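Local coordinates for WbbZ protein (Klebsiella pneumoniae subsp. pneumoniae NTUH-K2044, PDB 6X1L) that is functionally uncharacterised but belongs to the polysaccharide pyruvyl transferase family, so it may transfer pyruvyl groups to surface polysaccharide sugars, at residues K10-L15 / E47-T52. Sequence-based numbering, arbitrary orientation.
Sequences KFDLLL and ERNALT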
loop_
_atom_site.group_PDB
_atom_site.type_symbol
_atom_site.label_atom_id
_atom_site.label_comp_id
_atom_site.label_asym_id
_atom_site.label_seq_id
_atom_site.Cartn_x
_atom_site.Cartn_y
_atom_site.Cartn_z
ATOM N N LYS A 10 -21.809 -12.659 20.804
ATOM C CA LYS A 10 -21.730 -14.108 20.649
ATOM C C LYS A 10 -20.393 -14.523 20.052
ATOM O O LYS A 10 -19.784 -15.506 20.491
ATOM C CB LYS A 10 -22.883 -14.600 19.774
ATOM C CG LYS A 10 -22.762 -16.052 19.354
ATOM C CD LYS A 10 -23.645 -16.364 18.159
ATOM C CE LYS A 10 -25.117 -16.249 18.506
ATOM N NZ LYS A 10 -25.970 -16.540 17.322
ATOM N N PHE A 11 -19.911 -13.767 19.061
ATOM C CA PHE A 11 -18.670 -14.109 18.379
ATOM C C PHE A 11 -17.476 -14.050 19.326
ATOM O O PHE A 11 -16.634 -14.955 19.324
ATOM C CB PHE A 11 -18.470 -13.169 17.189
ATOM C CG PHE A 11 -17.384 -13.592 16.248
ATOM C CD1 PHE A 11 -17.504 -14.757 15.513
ATOM C CD2 PHE A 11 -16.256 -12.807 16.075
ATOM C CE1 PHE A 11 -16.511 -15.144 14.634
ATOM C CE2 PHE A 11 -15.258 -13.186 15.197
ATOM C CZ PHE A 11 -15.386 -14.354 14.473
ATOM N N ASP A 12 -17.386 -12.994 20.139
ATOM C CA ASP A 12 -16.278 -12.863 21.082
ATOM C C ASP A 12 -16.246 -14.035 22.059
ATOM O O ASP A 12 -15.232 -14.729 22.189
ATOM C CB ASP A 12 -16.391 -11.537 21.842
ATOM C CG ASP A 12 -16.359 -10.323 20.924
ATOM O OD1 ASP A 12 -16.087 -10.484 19.715
ATOM O OD2 ASP A 12 -16.611 -9.202 21.413
ATOM N N LEU A 13 -17.359 -14.263 22.764
ATOM C CA LEU A 13 -17.407 -15.331 23.760
ATOM C C LEU A 13 -17.105 -16.686 23.136
ATOM O O LEU A 13 -16.412 -17.516 23.735
ATOM C CB LEU A 13 -18.779 -15.346 24.436
ATOM C CG LEU A 13 -19.154 -14.078 25.206
ATOM C CD1 LEU A 13 -20.621 -14.092 25.598
ATOM C CD2 LEU A 13 -18.271 -13.926 26.435
ATOM N N LEU A 14 -17.601 -16.920 21.923
ATOM C CA LEU A 14 -17.411 -18.212 21.272
ATOM C C LEU A 14 -15.938 -18.480 20.985
ATOM O O LEU A 14 -15.416 -19.550 21.316
ATOM C CB LEU A 14 -18.234 -18.258 19.988
ATOM C CG LEU A 14 -18.528 -19.608 19.348
ATOM C CD1 LEU A 14 -19.251 -20.537 20.316
ATOM C CD2 LEU A 14 -19.362 -19.371 18.113
ATOM N N LEU A 15 -15.244 -17.522 20.366
ATOM C CA LEU A 15 -13.834 -17.754 20.078
ATOM C C LEU A 15 -13.009 -17.819 21.355
ATOM O O LEU A 15 -12.055 -18.601 21.434
ATOM C CB LEU A 15 -13.302 -16.683 19.123
ATOM C CG LEU A 15 -13.499 -17.103 17.663
ATOM C CD1 LEU A 15 -13.351 -15.940 16.725
ATOM C CD2 LEU A 15 -12.518 -18.201 17.280
ATOM N N GLU A 47 -6.309 -9.138 19.414
ATOM C CA GLU A 47 -5.692 -8.345 20.470
ATOM C C GLU A 47 -6.725 -7.863 21.481
ATOM O O GLU A 47 -6.450 -7.828 22.686
ATOM C CB GLU A 47 -4.939 -7.158 19.863
ATOM C CG GLU A 47 -3.766 -7.555 18.980
ATOM C CD GLU A 47 -3.013 -6.351 18.431
ATOM O OE1 GLU A 47 -2.221 -6.523 17.479
ATOM O OE2 GLU A 47 -3.217 -5.233 18.950
ATOM N N ARG A 48 -7.920 -7.496 21.014
ATOM C CA ARG A 48 -8.922 -6.954 21.925
ATOM C C ARG A 48 -9.509 -8.031 22.828
ATOM O O ARG A 48 -9.986 -7.722 23.927
ATOM C CB ARG A 48 -10.028 -6.257 21.132
ATOM C CG ARG A 48 -10.895 -5.338 21.971
ATOM C CD ARG A 48 -12.313 -5.853 22.051
ATOM N NE ARG A 48 -12.955 -5.847 20.740
ATOM C CZ ARG A 48 -14.191 -6.277 20.513
ATOM N NH1 ARG A 48 -14.925 -6.751 21.511
ATOM N NH2 ARG A 48 -14.693 -6.230 19.289
ATOM N N ASN A 49 -9.485 -9.289 22.396
ATOM C CA ASN A 49 -10.010 -10.396 23.185
ATOM C C ASN A 49 -8.910 -11.238 23.821
ATOM O O ASN A 49 -9.186 -12.351 24.280
ATOM C CB ASN A 49 -10.910 -11.281 22.321
ATOM C CG ASN A 49 -12.208 -10.593 21.935
ATOM O OD1 ASN A 49 -12.474 -10.363 20.757
ATOM N ND2 ASN A 49 -13.027 -10.266 22.931
ATOM N N ALA A 50 -7.674 -10.731 23.858
ATOM C CA ALA A 50 -6.534 -11.439 24.446
ATOM C C ALA A 50 -6.351 -12.832 23.849
ATOM O O ALA A 50 -5.950 -13.766 24.543
ATOM C CB ALA A 50 -6.659 -11.531 25.971
ATOM N N LEU A 51 -6.646 -12.989 22.562
ATOM C CA LEU A 51 -6.554 -14.284 21.897
ATOM C C LEU A 51 -5.176 -14.414 21.259
ATOM O O LEU A 51 -4.881 -13.748 20.261
ATOM C CB LEU A 51 -7.658 -14.437 20.855
ATOM C CG LEU A 51 -9.084 -14.374 21.397
ATOM C CD1 LEU A 51 -10.076 -14.388 20.250
ATOM C CD2 LEU A 51 -9.343 -15.528 22.350
ATOM N N THR A 52 -4.335 -15.266 21.833
ATOM C CA THR A 52 -3.036 -15.541 21.243
ATOM C C THR A 52 -3.166 -16.599 20.155
ATOM O O THR A 52 -4.070 -17.438 20.174
ATOM C CB THR A 52 -2.039 -16.003 22.307
ATOM O OG1 THR A 52 -2.512 -17.209 22.916
ATOM C CG2 THR A 52 -1.873 -14.932 23.377
#
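Asp12 and Leu15, one turn apart on helix 6-21, face the end of helix 33-48 and the loop after it, with CA of Asp12 7.1 Å from CA of Asn49 and CA of Leu15 8.3 Å from CA of Leu51. Helix 33-48 stops in a Schellman motif. Ala50 takes a positive phi of 54° as its C-prime residue, and Leu51 N bonds back to Phe46 O. This turn leads into strand 53-55 and carries Asn49 and Leu51 toward helix 6-21.

Asp12 and Arg48 form a salt bridge. NH1 of Arg48 lies 3.0 Å from OD2 of Asp12. The hydrogen bond is weak and bent, with an N-H...O angle of 127°. The two groups do not lie flat together: the carboxylate and guanidinium planes are 79° apart. The Arg48 chain leaves with CG opposite the backbone N (chi1 -164°), then bends at chi2 and chi3, which brings the guanidinium across to the carboxylate.

The side chain of Asn49 packs against the carboxylate end of Asp12, crossing it at about a right angle. Further along, CD1 of Leu51 rests against CB of Leu15 at 4.1 Å. This is a light apolar contact, and Phe45 of helix 33-48 touches both leucines. Leu51 also packs on Lys16 and His19 of helix 6-21. Tyr153 touches both Asp12 and Arg48.

The contact therefore joins helix 6-21 to the C-terminal end of helix 33-48, the helix of the beta-alpha-beta crossover between the adjacent parallel strands 23-27 and 53-55. The one salt bridge between the two segments pairs the buried Asp12 with the exposed Arg48. The positive charge of Arg48 would be expected to stabilise the ionised carboxylate. The bent geometry is consistent with an ion pair that does not depend on a straight hydrogen bond.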